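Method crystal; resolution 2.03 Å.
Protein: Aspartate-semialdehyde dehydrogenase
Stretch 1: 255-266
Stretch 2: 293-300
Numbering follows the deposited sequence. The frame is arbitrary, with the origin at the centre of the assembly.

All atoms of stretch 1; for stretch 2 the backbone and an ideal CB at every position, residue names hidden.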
# COMPACT_ATOMS: atom_id res chain seq x y z
N PRO A 255 17.20 8.76 -15.41
CA PRO A 255 15.77 8.81 -15.70
C PRO A 255 15.36 7.68 -16.62
O PRO A 255 16.15 7.28 -17.48
CB PRO A 255 15.60 10.15 -16.44
CG PRO A 255 16.83 10.92 -16.18
CD PRO A 255 17.92 9.94 -15.93
N ILE A 256 14.15 7.16 -16.43
CA ILE A 256 13.60 6.13 -17.32
C ILE A 256 12.07 6.26 -17.40
O ILE A 256 11.40 6.40 -16.38
CB ILE A 256 14.03 4.69 -16.91
CG1 ILE A 256 13.66 3.70 -18.02
CG2 ILE A 256 13.45 4.29 -15.54
CD1 ILE A 256 14.25 2.32 -17.82
N ASP A 257 11.54 6.19 -18.62
CA ASP A 257 10.12 6.40 -18.84
C ASP A 257 9.34 5.14 -18.47
O ASP A 257 9.80 4.03 -18.74
CB ASP A 257 9.84 6.78 -20.29
CG ASP A 257 8.55 7.58 -20.45
OD1 ASP A 257 7.45 7.01 -20.25
OD2 ASP A 257 8.64 8.79 -20.78
N ALA A 258 8.17 5.33 -17.86
CA ALA A 258 7.28 4.24 -17.51
C ALA A 258 7.04 3.30 -18.70
O ALA A 258 6.99 2.08 -18.53
CB ALA A 258 5.96 4.78 -17.00
N GLU A 259 6.90 3.88 -19.89
CA GLU A 259 6.66 3.12 -21.11
C GLU A 259 7.82 2.20 -21.42
O GLU A 259 7.62 1.08 -21.88
CB GLU A 259 6.42 4.06 -22.30
CG GLU A 259 5.15 4.88 -22.21
CD GLU A 259 3.88 4.04 -22.33
OE1 GLU A 259 3.94 2.92 -22.90
OE2 GLU A 259 2.82 4.51 -21.86
N GLN A 260 9.04 2.67 -21.16
CA GLN A 260 10.24 1.86 -21.39
C GLN A 260 10.27 0.68 -20.43
O GLN A 260 10.39 -0.48 -20.86
CB GLN A 260 11.51 2.71 -21.28
CG GLN A 260 11.57 3.87 -22.29
CD GLN A 260 12.70 4.86 -22.02
OE1 GLN A 260 12.78 5.47 -20.94
NE2 GLN A 260 13.56 5.05 -23.02
N VAL A 261 10.10 0.95 -19.13
CA VAL A 261 10.10 -0.16 -18.17
C VAL A 261 8.95 -1.16 -18.39
O VAL A 261 9.14 -2.36 -18.20
CB VAL A 261 10.33 0.29 -16.67
CG1 VAL A 261 10.48 1.79 -16.54
CG2 VAL A 261 9.28 -0.28 -15.71
N MET A 262 7.79 -0.69 -18.87
CA MET A 262 6.71 -1.63 -19.22
C MET A 262 7.11 -2.55 -20.37
O MET A 262 6.80 -3.75 -20.34
CB MET A 262 5.40 -0.90 -19.54
CG MET A 262 4.65 -0.45 -18.30
SD MET A 262 2.94 0.04 -18.60
CE MET A 262 3.18 1.67 -19.30
N ASP A 263 7.80 -2.00 -21.37
CA ASP A 263 8.34 -2.81 -22.48
C ASP A 263 9.34 -3.86 -21.98
O ASP A 263 9.24 -5.02 -22.35
CB ASP A 263 8.99 -1.92 -23.54
CG ASP A 263 7.98 -1.18 -24.40
OD1 ASP A 263 6.78 -1.57 -24.42
OD2 ASP A 263 8.39 -0.21 -25.08
N MET A 264 10.29 -3.42 -21.15
CA MET A 264 11.29 -4.31 -20.55
C MET A 264 10.67 -5.47 -19.78
O MET A 264 11.07 -6.62 -19.97
CB MET A 264 12.17 -3.54 -19.57
CG MET A 264 13.19 -2.65 -20.18
SD MET A 264 14.06 -1.82 -18.83
CE MET A 264 14.55 -0.35 -19.71
N LEU A 265 9.71 -5.15 -18.92
CA LEU A 265 9.05 -6.14 -18.07
C LEU A 265 8.24 -7.14 -18.89
O LEU A 265 8.14 -8.31 -18.54
CB LEU A 265 8.15 -5.46 -17.03
CG LEU A 265 8.79 -4.48 -16.03
CD1 LEU A 265 7.79 -4.04 -14.97
CD2 LEU A 265 10.06 -5.01 -15.36
N GLU A 266 7.67 -6.66 -19.99
CA GLU A 266 6.90 -7.50 -20.91
C GLU A 266 7.79 -8.54 -21.59
O GLU A 266 7.34 -9.62 -21.94
CB GLU A 266 6.26 -6.61 -21.96
CG GLU A 266 4.87 -7.03 -22.38
CD GLU A 266 4.11 -5.88 -23.01
OE1 GLU A 266 2.88 -5.82 -22.83
OE2 GLU A 266 4.75 -5.02 -23.67
N UNK A 293 3.44 -11.06 -11.05
CA UNK A 293 2.38 -10.26 -11.67
C UNK A 293 2.63 -8.78 -11.37
O UNK A 293 2.65 -8.38 -10.20
CB UNK A 293 1.00 -10.69 -11.17
N UNK A 294 2.83 -7.98 -12.42
CA UNK A 294 3.20 -6.56 -12.28
C UNK A 294 2.14 -5.65 -12.94
O UNK A 294 1.62 -5.98 -14.00
CB UNK A 294 4.57 -6.31 -12.90
N UNK A 295 1.81 -4.54 -12.27
CA UNK A 295 0.86 -3.56 -12.81
C UNK A 295 1.02 -2.18 -12.20
O UNK A 295 1.93 -1.96 -11.39
CB UNK A 295 -0.57 -4.05 -12.59
N UNK A 296 0.14 -1.25 -12.60
CA UNK A 296 0.15 0.14 -12.13
C UNK A 296 1.54 0.76 -12.26
O UNK A 296 2.01 1.46 -11.37
CB UNK A 296 -0.32 0.21 -10.68
N UNK A 297 2.20 0.50 -13.40
CA UNK A 297 3.55 1.01 -13.69
C UNK A 297 3.54 2.45 -14.21
O UNK A 297 2.97 2.74 -15.26
CB UNK A 297 4.24 0.11 -14.71
N UNK A 298 4.18 3.36 -13.46
CA UNK A 298 4.14 4.79 -13.77
C UNK A 298 5.27 5.58 -13.12
O UNK A 298 5.76 5.19 -12.06
CB UNK A 298 2.80 5.38 -13.33
N UNK A 299 5.68 6.68 -13.74
CA UNK A 299 6.68 7.55 -13.16
C UNK A 299 6.08 8.39 -12.05
O UNK A 299 4.85 8.55 -11.98
CB UNK A 299 7.30 8.45 -14.23
N UNK A 300 6.93 8.91 -11.17
CA UNK A 300 6.54 10.04 -10.36
C UNK A 300 6.31 11.17 -11.36
O UNK A 300 7.04 11.29 -12.35
CB UNK A 300 7.59 10.39 -9.30

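Stretch 2 runs as a strand packed against the helix 258-266, at 145° to it and so roughly antiparallel, with the axes 7.6 Å apart at their closest. Position 293 lies beyond the reach of stretch 1; the deposited residue is L293.

At 294 the CA-to-CB bond points toward the helix, and the ideal CB stands 4.4 Å from CD1 of L265. The neighbour is a hydrocarbon tip, so a small or medium apolar side chain would suit: alanine, valine, perhaps isoleucine. The extended backbone (phi/psi -120/139) is comfortable for a beta-branched residue. It is V294, in the t rotamer, whose CG1 packs 3.7 Å from CD1 of L265.

At 295 the ideal CA-to-CB bond points away, and the backbone angles, -157/-177, are fully extended. Many residues could adopt them, glycine easily; the residue is G295. At 296 the bond again points away, and phi and psi (51/43) are left-handed, a conformation that favours glycine or asparagine but does not exclude others. R296 occupies it, and its side chain makes no contact with stretch 1.

Position 297 turns back toward the helix. Its ideal CB is 3.7 Å from CG of M262 and 5.2 Å from CG2 of V261, so the surroundings are apolar. A compact aliphatic side chain fits this description, valine or isoleucine above all. V297 buries 87 Å² against stretch 1, the largest share in the strand. Its CG1 lies 3.7 Å from CG2 of V261 and its CG2 4.4 Å from CD1 of L265, while its CB meets CG of M262 at 3.7 Å. The V297 side chain thus touches three helix side chains.

At 298 the bond points away, although the backbone passes close: the CA is 3.7 Å from CB of A258. Stretch 1 leaves the choice of side chain wide. The residue is R298, whose guanidinium group is hydrogen-bonded elsewhere in the structure.

Position 299 faces the start of the helix. Its ideal CB is 5.1 Å from the carbonyl O of I256, an acceptor, and the nearby amide of A258 offers a donor. A short polar side chain is called for, and a carboxamide is especially apt because it carries both functions. N299 uses both: ND2 donates to O of I256 (2.8 Å, 165°), and OD1 accepts from N of A258 (2.8 Å, 146°).

Position 300 is out of reach of stretch 1; it is D300.

Stretch 2 293-300: LVGRVRND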
# COMPACT_ATOMS: atom_id res chain seq x y z
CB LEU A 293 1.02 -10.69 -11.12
CG LEU A 293 0.26 -11.95 -11.56
CD1 LEU A 293 1.04 -12.93 -12.44
CD2 LEU A 293 -0.33 -12.66 -10.34
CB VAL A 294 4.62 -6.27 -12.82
CG1 VAL A 294 4.96 -4.78 -12.73
CG2 VAL A 294 5.69 -7.10 -12.06
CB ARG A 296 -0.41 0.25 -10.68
CG ARG A 296 -0.76 1.66 -10.18
CD ARG A 296 -1.86 1.67 -9.07
NE ARG A 296 -1.80 0.48 -8.23
CZ ARG A 296 -2.83 -0.13 -7.66
NH1 ARG A 296 -4.08 0.30 -7.82
NH2 ARG A 296 -2.60 -1.20 -6.93
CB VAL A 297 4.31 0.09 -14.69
CG1 VAL A 297 5.74 0.61 -14.95
CG2 VAL A 297 4.34 -1.37 -14.20
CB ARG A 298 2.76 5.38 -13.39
CG ARG A 298 2.42 5.33 -11.89
CD ARG A 298 0.92 5.29 -11.68
NE ARG A 298 0.51 5.37 -10.27
CZ ARG A 298 -0.75 5.59 -9.88
NH1 ARG A 298 -1.71 5.73 -10.79
NH2 ARG A 298 -1.06 5.64 -8.59
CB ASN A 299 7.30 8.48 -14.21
CG ASN A 299 8.23 7.77 -15.17
OD1 ASN A 299 7.92 7.63 -16.34
ND2 ASN A 299 9.39 7.31 -14.67
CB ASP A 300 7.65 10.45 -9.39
CG ASP A 300 7.81 9.51 -8.19
OD1 ASP A 300 6.89 8.71 -7.86
OD2 ASP A 300 8.88 9.57 -7.56
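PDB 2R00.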